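Long-range contacts in enterochelin esterase (Salmonella enterica subsp. enterica serovar Typhimurium, PDB 3MGA), which probably hydrolyses the ester bonds of the siderophore enterobactin in its ferric complex, which would let the imported iron be released: residues 89-94 and 378-383; 159-164 and 392-397; 204-209 and 236-241. All blocks are in the same frame, centred on the assembly; numbering follows the deposited sequence.

Contact 1: 89-94 and 378-383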
loop_
_atom_site.group_PDB
_atom_site.type_symbol
_atom_site.label_atom_id
_atom_site.label_comp_id
_atom_site.label_asym_id
_atom_site.label_seq_id
_atom_site.Cartn_x
_atom_site.Cartn_y
_atom_site.Cartn_z
ATOM N N ALA A 89 3.920 -18.609 -5.581
ATOM C CA ALA A 89 2.548 -19.030 -5.296
ATOM C C ALA A 89 1.760 -18.124 -4.351
ATOM O O ALA A 89 0.543 -18.048 -4.445
ATOM C CB ALA A 89 2.559 -20.457 -4.755
ATOM N N ASN A 90 2.454 -17.447 -3.448
ATOM C CA ASN A 90 1.816 -16.586 -2.462
ATOM C C ASN A 90 1.732 -15.110 -2.871
ATOM O O ASN A 90 1.205 -14.281 -2.121
ATOM C CB ASN A 90 2.593 -16.694 -1.154
ATOM C CG ASN A 90 2.621 -18.116 -0.598
ATOM O OD1 ASN A 90 1.623 -18.836 -0.629
ATOM N ND2 ASN A 90 3.763 -18.510 -0.050
ATOM N N TRP A 91 2.219 -14.799 -4.064
ATOM C CA TRP A 91 2.265 -13.436 -4.563
ATOM C C TRP A 91 0.935 -12.801 -4.974
ATOM O O TRP A 91 0.008 -13.467 -5.427
ATOM C CB TRP A 91 3.222 -13.368 -5.762
ATOM C CG TRP A 91 3.429 -11.995 -6.296
ATOM C CD1 TRP A 91 4.345 -11.095 -5.871
ATOM C CD2 TRP A 91 2.711 -11.371 -7.365
ATOM N NE1 TRP A 91 4.248 -9.939 -6.604
ATOM C CE2 TRP A 91 3.249 -10.083 -7.529
ATOM C CE3 TRP A 91 1.653 -11.772 -8.190
ATOM C CZ2 TRP A 91 2.775 -9.188 -8.492
ATOM C CZ3 TRP A 91 1.183 -10.884 -9.152
ATOM C CH2 TRP A 91 1.742 -9.604 -9.291
ATOM N N ARG A 92 0.894 -11.484 -4.815
ATOM C CA ARG A 92 -0.240 -10.647 -5.162
ATOM C C ARG A 92 0.312 -9.268 -5.466
ATOM O O ARG A 92 1.224 -8.802 -4.787
ATOM C CB ARG A 92 -1.241 -10.606 -4.012
ATOM C CG ARG A 92 -2.352 -9.560 -4.106
ATOM C CD ARG A 92 -3.582 -10.061 -3.292
ATOM N NE ARG A 92 -3.197 -10.408 -1.937
ATOM C CZ ARG A 92 -3.844 -11.247 -1.141
ATOM N NH1 ARG A 92 -4.922 -11.905 -1.549
ATOM N NH2 ARG A 92 -3.370 -11.457 0.076
ATOM N N GLY A 93 -0.216 -8.626 -6.499
ATOM C CA GLY A 93 0.257 -7.301 -6.851
ATOM C C GLY A 93 -0.484 -6.629 -7.980
ATOM O O GLY A 93 -1.242 -7.262 -8.703
ATOM N N SER A 94 -0.244 -5.329 -8.113
ATOM C CA SER A 94 -0.860 -4.509 -9.135
ATOM C C SER A 94 0.003 -4.503 -10.370
ATOM O O SER A 94 1.213 -4.771 -10.302
ATOM C CB SER A 94 -0.973 -3.062 -8.657
ATOM O OG SER A 94 -1.664 -2.971 -7.432
ATOM N N GLN A 378 6.100 -10.534 7.012
ATOM C CA GLN A 378 6.733 -10.497 5.690
ATOM C C GLN A 378 5.648 -10.784 4.683
ATOM O O GLN A 378 4.842 -11.686 4.887
ATOM C CB GLN A 378 7.800 -11.572 5.534
ATOM C CG GLN A 378 8.926 -11.465 6.511
ATOM C CD GLN A 378 9.998 -12.516 6.304
ATOM O OE1 GLN A 378 10.012 -13.227 5.293
ATOM N NE2 GLN A 378 10.909 -12.617 7.262
ATOM N N VAL A 379 5.646 -10.041 3.585
ATOM C CA VAL A 379 4.644 -10.206 2.560
ATOM C C VAL A 379 5.292 -10.551 1.223
ATOM O O VAL A 379 6.286 -9.948 0.822
ATOM C CB VAL A 379 3.768 -8.914 2.438
ATOM C CG1 VAL A 379 2.689 -9.077 1.385
ATOM C CG2 VAL A 379 3.128 -8.595 3.774
ATOM N N ASP A 380 4.743 -11.558 0.555
ATOM C CA ASP A 380 5.226 -11.956 -0.759
ATOM C C ASP A 380 4.512 -11.009 -1.717
ATOM O O ASP A 380 3.459 -11.327 -2.268
ATOM C CB ASP A 380 4.896 -13.424 -1.048
ATOM C CG ASP A 380 5.394 -13.883 -2.398
ATOM O OD1 ASP A 380 5.819 -13.034 -3.203
ATOM O OD2 ASP A 380 5.356 -15.103 -2.663
ATOM N N GLY A 381 5.099 -9.825 -1.859
ATOM C CA GLY A 381 4.589 -8.745 -2.695
ATOM C C GLY A 381 5.479 -7.536 -2.450
ATOM O O GLY A 381 6.544 -7.674 -1.834
ATOM N N GLY A 382 5.049 -6.350 -2.883
ATOM C CA GLY A 382 5.875 -5.154 -2.716
ATOM C C GLY A 382 5.244 -3.880 -2.184
ATOM O O GLY A 382 4.377 -3.909 -1.313
ATOM N N HIS A 383 5.737 -2.754 -2.698
ATOM C CA HIS A 383 5.281 -1.412 -2.326
ATOM C C HIS A 383 3.969 -1.255 -3.096
ATOM O O HIS A 383 3.862 -0.471 -4.039
ATOM C CB HIS A 383 6.346 -0.407 -2.775
ATOM C CG HIS A 383 6.270 0.919 -2.093
ATOM N ND1 HIS A 383 6.837 1.143 -0.857
ATOM C CD2 HIS A 383 5.731 2.097 -2.481
ATOM C CE1 HIS A 383 6.631 2.399 -0.504
ATOM N NE2 HIS A 383 5.969 3.002 -1.475
HETATM O O HOH W 1 1.153 -11.861 -0.910
HETATM O O HOH W 2 2.887 -6.694 -4.950
#
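Asp380 O is gripped by a water and by the CA-H of Trp91 where the N-terminal beta domain meets the hydrolase domain. Water 1 donates to Asp380 O at 2.7 Å. The CA-H of Trp91 also points at it: Trp91 CA lies 3.3 Å from Asp380 O, with a nearly straight angle of 169° at the hydrogen. Asp380 is the centre of an inverse gamma turn, closed by a weak bond from Gly381 N to Val379 O. The turn follows strand 373-379, an outermost strand of the alpha/beta-hydrolase sheet. Water 1 donates to Asn90 O as well, and so joins the two backbones.

The side chain of Asp380 points across the interface. Its OD1 comes in at the edge of the Trp91 indole, in the ring plane and 3.6 Å from Trp91 CD1. The carboxylate is turned 66° against the ring. Trp91 CG is anti to its backbone N (chi1 -176°), and CD1 lies on the Asp380 side. One ring face is met by its own chain two residues on, where Gly93 N sits above the plane toward the rim. Asp380 OD2 approaches Asn90 CB. It is also near Trp91 N, but the angle is too poor for a hydrogen bond.

Arg92 NH2 bonds Pro158 O. Further along 378-383, His383 touches Ser289 of the probable nucleophile elbow and bonds Glu353, consistent with an esterase active site next to this domain joint. Water 2 makes the last bridge: it donates to Arg92 O at 2.7 Å and accepts from Gly382 N at 3.0 Å.

Contact 2: 159-164 and 392-397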
loop_
_atom_site.group_PDB
_atom_site.type_symbol
_atom_site.label_atom_id
_atom_site.label_comp_id
_atom_site.label_asym_id
_atom_site.label_seq_id
_atom_site.Cartn_x
_atom_site.Cartn_y
_atom_site.Cartn_z
ATOM N N LEU A 159 -5.510 -14.849 2.417
ATOM C CA LEU A 159 -6.791 -14.164 2.460
ATOM C C LEU A 159 -6.612 -12.737 3.002
ATOM O O LEU A 159 -5.760 -12.493 3.862
ATOM C CB LEU A 159 -7.800 -14.932 3.324
ATOM C CG LEU A 159 -8.276 -16.310 2.845
ATOM C CD1 LEU A 159 -9.237 -16.943 3.886
ATOM C CD2 LEU A 159 -8.949 -16.227 1.474
ATOM N N GLN A 160 -7.404 -11.812 2.463
ATOM C CA GLN A 160 -7.410 -10.402 2.873
ATOM C C GLN A 160 -8.703 -10.162 3.643
ATOM O O GLN A 160 -9.724 -9.882 3.040
ATOM C CB GLN A 160 -7.333 -9.512 1.650
ATOM C CG GLN A 160 -6.032 -9.712 0.921
ATOM C CD GLN A 160 -5.777 -8.692 -0.143
ATOM O OE1 GLN A 160 -6.624 -8.422 -0.993
ATOM N NE2 GLN A 160 -4.578 -8.144 -0.134
ATOM N N PRO A 161 -8.650 -10.258 4.987
ATOM C CA PRO A 161 -9.833 -10.152 5.833
ATOM C C PRO A 161 -10.713 -8.952 5.543
ATOM O O PRO A 161 -10.215 -7.824 5.484
ATOM C CB PRO A 161 -9.249 -10.043 7.256
ATOM C CG PRO A 161 -7.855 -10.504 7.155
ATOM C CD PRO A 161 -7.415 -10.133 5.784
ATOM N N GLY A 162 -12.011 -9.214 5.355
ATOM C CA GLY A 162 -13.000 -8.179 5.100
ATOM C C GLY A 162 -13.203 -7.860 3.637
ATOM O O GLY A 162 -14.337 -7.622 3.196
ATOM N N TRP A 163 -12.104 -7.849 2.882
ATOM C CA TRP A 163 -12.144 -7.548 1.459
ATOM C C TRP A 163 -12.758 -8.697 0.661
ATOM O O TRP A 163 -13.210 -8.492 -0.466
ATOM C CB TRP A 163 -10.731 -7.224 0.942
ATOM C CG TRP A 163 -10.103 -6.078 1.668
ATOM C CD1 TRP A 163 -9.291 -6.146 2.765
ATOM C CD2 TRP A 163 -10.270 -4.693 1.374
ATOM N NE1 TRP A 163 -8.930 -4.881 3.162
ATOM C CE2 TRP A 163 -9.519 -3.971 2.324
ATOM C CE3 TRP A 163 -10.972 -3.988 0.388
ATOM C CZ2 TRP A 163 -9.447 -2.578 2.317
ATOM C CZ3 TRP A 163 -10.903 -2.603 0.376
ATOM C CH2 TRP A 163 -10.143 -1.911 1.338
ATOM N N ASP A 164 -12.769 -9.896 1.243
ATOM C CA ASP A 164 -13.338 -11.077 0.583
ATOM C C ASP A 164 -14.863 -11.107 0.696
ATOM O O ASP A 164 -15.546 -11.511 -0.240
ATOM C CB ASP A 164 -12.745 -12.374 1.162
ATOM C CG ASP A 164 -13.052 -12.557 2.655
ATOM O OD1 ASP A 164 -13.293 -11.548 3.365
ATOM O OD2 ASP A 164 -13.035 -13.721 3.116
ATOM N N LEU A 392 -3.713 -4.107 6.301
ATOM C CA LEU A 392 -4.312 -3.049 7.082
ATOM C C LEU A 392 -5.336 -3.699 8.026
ATOM O O LEU A 392 -5.318 -3.459 9.230
ATOM C CB LEU A 392 -5.001 -2.026 6.172
ATOM C CG LEU A 392 -5.086 -0.571 6.651
ATOM C CD1 LEU A 392 -6.097 0.193 5.767
ATOM C CD2 LEU A 392 -5.470 -0.446 8.103
ATOM N N THR A 393 -6.214 -4.537 7.476
ATOM C CA THR A 393 -7.244 -5.182 8.287
ATOM C C THR A 393 -6.658 -6.235 9.214
ATOM O O THR A 393 -7.109 -6.374 10.356
ATOM C CB THR A 393 -8.385 -5.797 7.440
ATOM O OG1 THR A 393 -7.852 -6.770 6.531
ATOM C CG2 THR A 393 -9.117 -4.718 6.673
ATOM N N GLN A 394 -5.656 -6.974 8.733
ATOM C CA GLN A 394 -5.007 -7.990 9.566
ATOM C C GLN A 394 -4.241 -7.330 10.709
ATOM O O GLN A 394 -4.213 -7.844 11.827
ATOM C CB GLN A 394 -4.067 -8.869 8.747
ATOM C CG GLN A 394 -3.364 -9.940 9.574
ATOM C CD GLN A 394 -4.325 -10.926 10.211
ATOM O OE1 GLN A 394 -4.948 -11.740 9.526
ATOM N NE2 GLN A 394 -4.401 -10.900 11.538
ATOM N N GLY A 395 -3.627 -6.190 10.416
ATOM C CA GLY A 395 -2.868 -5.434 11.396
ATOM C C GLY A 395 -3.721 -4.928 12.533
ATOM O O GLY A 395 -3.289 -4.922 13.672
ATOM N N LEU A 396 -4.931 -4.479 12.217
ATOM C CA LEU A 396 -5.874 -3.999 13.238
ATOM C C LEU A 396 -6.283 -5.156 14.150
ATOM O O LEU A 396 -6.455 -4.977 15.356
ATOM C CB LEU A 396 -7.099 -3.373 12.571
ATOM C CG LEU A 396 -6.856 -2.044 11.851
ATOM C CD1 LEU A 396 -7.963 -1.744 10.845
ATOM C CD2 LEU A 396 -6.683 -0.888 12.872
HETATM N N MSE A 397 -6.426 -6.345 13.573
HETATM C CA MSE A 397 -6.790 -7.549 14.346
HETATM C C MSE A 397 -5.656 -7.917 15.307
HETATM O O MSE A 397 -5.900 -8.313 16.442
HETATM C CB MSE A 397 -7.140 -8.714 13.411
HETATM C CG MSE A 397 -8.403 -8.466 12.590
HETATM SE SE MSE A 397 -8.752 -9.783 11.170
HETATM C CE MSE A 397 -8.866 -11.382 12.269
#
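Thr393 meets the Pro161 and Trp163 side chains of the loop that leads from the N-terminal domain toward strand 174-180. This docks the interdomain linker on helix 385-399 of the alpha/beta-hydrolase fold. The Thr393 hydroxyl stands between its backbone N and carbonyl carbon (chi1 59°). This places OG1 2.8 Å from Pro161 O. Gly390 O, in the same helix, is also within reach of OG1, and the one proton may serve either carbonyl.

The same torsion leaves CG2 anti to the carbonyl carbon of Thr393. The methyl lies 3.5 Å from Trp163 NE1 and also approaches Pro161 O. It meets the indole obliquely. Trp163 CG is anti to its own carbonyl carbon (chi1 -58°), and the ring reaches back to the helix. There NE1 makes a weak hydrogen bond with Arg389 O. Gln160 O sits at the edge of the ring, in its plane.

The proline ring lies against the helix surface. Its CD is 3.5 Å from Thr393 OG1, and CB and CG also approach that oxygen. One turn on, the selenium of selenomethionine Met397 lies 4.0 Å from Pro161 CB. The Gln394 chain is bent at chi2, and its OE1 comes within 3.9 Å of Pro161 CG.

Leu226 of helix 220-228 touches both Pro161 and Thr393. Gln160 adds hydrogen bonds to Arg389 NE and Leu386 O of helix 385-399. Chemically, the contact is mainly van der Waals packing around one buried hydroxyl. Its two carbonyl neighbours imply that the polar link to the loop may be shared rather than exclusive.

Contact 3: 204-209 and 236-241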
loop_
_atom_site.group_PDB
_atom_site.type_symbol
_atom_site.label_atom_id
_atom_site.label_comp_id
_atom_site.label_asym_id
_atom_site.label_seq_id
_atom_site.Cartn_x
_atom_site.Cartn_y
_atom_site.Cartn_z
ATOM N N LEU A 204 -10.013 4.099 19.003
ATOM C CA LEU A 204 -9.833 5.027 17.900
ATOM C C LEU A 204 -8.683 4.489 17.058
ATOM O O LEU A 204 -7.665 4.032 17.601
ATOM C CB LEU A 204 -9.440 6.416 18.401
ATOM C CG LEU A 204 -8.978 7.401 17.308
ATOM C CD1 LEU A 204 -10.122 7.718 16.335
ATOM C CD2 LEU A 204 -8.444 8.691 17.919
ATOM N N ALA A 205 -8.845 4.558 15.739
ATOM C CA ALA A 205 -7.830 4.110 14.808
ATOM C C ALA A 205 -7.630 5.201 13.773
ATOM O O ALA A 205 -8.578 5.594 13.087
ATOM C CB ALA A 205 -8.261 2.796 14.133
ATOM N N ILE A 206 -6.406 5.710 13.671
ATOM C CA ILE A 206 -6.110 6.746 12.699
ATOM C C ILE A 206 -5.418 6.172 11.472
ATOM O O ILE A 206 -4.383 5.507 11.573
ATOM C CB ILE A 206 -5.225 7.839 13.292
ATOM C CG1 ILE A 206 -5.954 8.538 14.443
ATOM C CG2 ILE A 206 -4.858 8.857 12.222
ATOM C CD1 ILE A 206 -5.133 9.647 15.085
ATOM N N LEU A 207 -6.002 6.429 10.307
ATOM C CA LEU A 207 -5.435 5.968 9.054
ATOM C C LEU A 207 -4.939 7.131 8.213
ATOM O O LEU A 207 -5.715 8.002 7.807
ATOM C CB LEU A 207 -6.425 5.115 8.263
ATOM C CG LEU A 207 -6.639 3.663 8.710
ATOM C CD1 LEU A 207 -7.153 3.549 10.129
ATOM C CD2 LEU A 207 -7.600 2.988 7.756
ATOM N N LEU A 208 -3.637 7.132 7.951
ATOM C CA LEU A 208 -3.022 8.166 7.142
ATOM C C LEU A 208 -3.345 7.855 5.678
ATOM O O LEU A 208 -3.849 6.770 5.378
ATOM C CB LEU A 208 -1.526 8.231 7.420
ATOM C CG LEU A 208 -1.199 8.575 8.877
ATOM C CD1 LEU A 208 0.296 8.408 9.156
ATOM C CD2 LEU A 208 -1.691 10.003 9.249
ATOM N N ASP A 209 -3.066 8.792 4.773
ATOM C CA ASP A 209 -3.428 8.626 3.366
ATOM C C ASP A 209 -4.917 8.276 3.284
ATOM O O ASP A 209 -5.340 7.401 2.525
ATOM C CB ASP A 209 -2.535 7.597 2.677
ATOM C CG ASP A 209 -1.125 8.130 2.422
ATOM O OD1 ASP A 209 -1.000 9.272 1.934
ATOM O OD2 ASP A 209 -0.142 7.409 2.679
ATOM N N VAL A 236 -13.996 3.590 16.113
ATOM C CA VAL A 236 -14.121 4.899 15.496
ATOM C C VAL A 236 -12.921 5.039 14.585
ATOM O O VAL A 236 -11.792 5.072 15.061
ATOM C CB VAL A 236 -14.081 6.035 16.556
ATOM C CG1 VAL A 236 -13.991 7.424 15.876
ATOM C CG2 VAL A 236 -15.286 5.946 17.481
ATOM N N TYR A 237 -13.162 5.115 13.279
ATOM C CA TYR A 237 -12.088 5.236 12.289
ATOM C C TYR A 237 -11.937 6.658 11.742
ATOM O O TYR A 237 -12.897 7.243 11.272
ATOM C CB TYR A 237 -12.340 4.271 11.134
ATOM C CG TYR A 237 -12.339 2.820 11.549
ATOM C CD1 TYR A 237 -11.162 2.081 11.566
ATOM C CD2 TYR A 237 -13.509 2.190 11.927
ATOM C CE1 TYR A 237 -11.155 0.752 11.947
ATOM C CE2 TYR A 237 -13.513 0.860 12.304
ATOM C CZ TYR A 237 -12.333 0.149 12.318
ATOM O OH TYR A 237 -12.339 -1.169 12.700
ATOM N N LEU A 238 -10.713 7.192 11.800
ATOM C CA LEU A 238 -10.411 8.529 11.320
ATOM C C LEU A 238 -9.430 8.508 10.141
ATOM O O LEU A 238 -8.253 8.202 10.306
ATOM C CB LEU A 238 -9.821 9.337 12.458
ATOM C CG LEU A 238 -9.487 10.792 12.188
ATOM C CD1 LEU A 238 -10.736 11.546 11.739
ATOM C CD2 LEU A 238 -8.895 11.412 13.436
ATOM N N LEU A 239 -9.912 8.827 8.944
ATOM C CA LEU A 239 -9.041 8.857 7.772
ATOM C C LEU A 239 -8.626 10.282 7.510
ATOM O O LEU A 239 -9.483 11.150 7.340
ATOM C CB LEU A 239 -9.723 8.259 6.548
ATOM C CG LEU A 239 -9.828 6.733 6.484
ATOM C CD1 LEU A 239 -10.472 6.133 7.715
ATOM C CD2 LEU A 239 -10.609 6.362 5.227
ATOM N N ILE A 240 -7.314 10.529 7.480
ATOM C CA ILE A 240 -6.815 11.883 7.264
ATOM C C ILE A 240 -6.240 12.069 5.862
ATOM O O ILE A 240 -5.405 11.296 5.413
ATOM C CB ILE A 240 -5.751 12.273 8.299
ATOM C CG1 ILE A 240 -6.241 11.986 9.722
ATOM C CG2 ILE A 240 -5.393 13.748 8.148
ATOM C CD1 ILE A 240 -5.215 12.326 10.781
ATOM N N ASP A 241 -6.695 13.116 5.188
ATOM C CA ASP A 241 -6.242 13.441 3.838
ATOM C C ASP A 241 -4.833 13.995 3.926
ATOM O O ASP A 241 -4.573 14.908 4.723
ATOM C CB ASP A 241 -7.175 14.502 3.244
ATOM C CG ASP A 241 -6.918 14.781 1.782
ATOM O OD1 ASP A 241 -5.984 14.216 1.190
ATOM O OD2 ASP A 241 -7.676 15.586 1.211
HETATM O O HOH W 3 -2.647 11.323 5.844
#
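Four backbone hydrogen bonds join Ala205 and Leu207 to Val236, Leu238 and Ile240. They form a parallel ladder in the core of the alpha/beta-hydrolase sheet. Leu207 N donates to Leu238 O at 2.9 Å. Ile240 N gives to Leu207 O at 3.0 Å. Leu238 N gives to Ala205 O, also at 3.0 Å. Ala205 N completes the set with Val236 O at 3.1 Å. The CA-H groups of Leu204, Ile206 and Leu239 add close contacts to the carbonyls of Val236, Leu238 and Leu207, in that order.

Past the last bond the chains part slightly. Asp209 N is badly angled toward Ile240 O, and water 3 bridges the pair. It accepts from Asp209 N at 2.8 Å and donates to Ile240 O. The Asp209 carboxylate makes a salt bridge with Arg248.

The side chains pack on both faces. On one, Leu204 CG is anti to its backbone N (chi1 169°), and CD1 lies 3.9 Å from Val236 CG1 and near Leu238 CB. Ile206 CG2 touches Ile240 CD1 at 3.8 Å, while its other branch, through CG1, packs against Leu238 CD2. On the other face, Ala205 CB meets the Tyr237 ring obliquely, 3.9 Å from CD1. Leu207 CB packs on Leu239 CG.

Helices 210-216 and 220-228 link the two strands in a beta-alpha-beta crossover. Leu204 and Leu238 face helix 256-273, while Leu239 packs on helix 210-216. Leu208 touches the probable nucleophile elbow. Strand 284-288 bonds to the far side of 204-207, and strand 185-193 lies next to 236-240 on its outer side.

From the N terminus, the chain first passes 89-94 and then 159-164, both in the N-terminal region. It enters the hydrolase sheet and closes its shortest loop at contact 3, where 236-241 returns beside 204-209. Much later, 378-383 closes contact 1, and 392-397 then closes contact 2. Contacts 1 and 2 therefore cross, and both of their loops enclose contact 3. Together, 1 and 2 tie the N-terminal domain and linker to the last strand of the sheet and the helix after it. They touch through Arg92 and Gln160. Contact 2 reaches contact 3 where Leu392 packs on Leu207, and Leu396 on Ala205 and Tyr237.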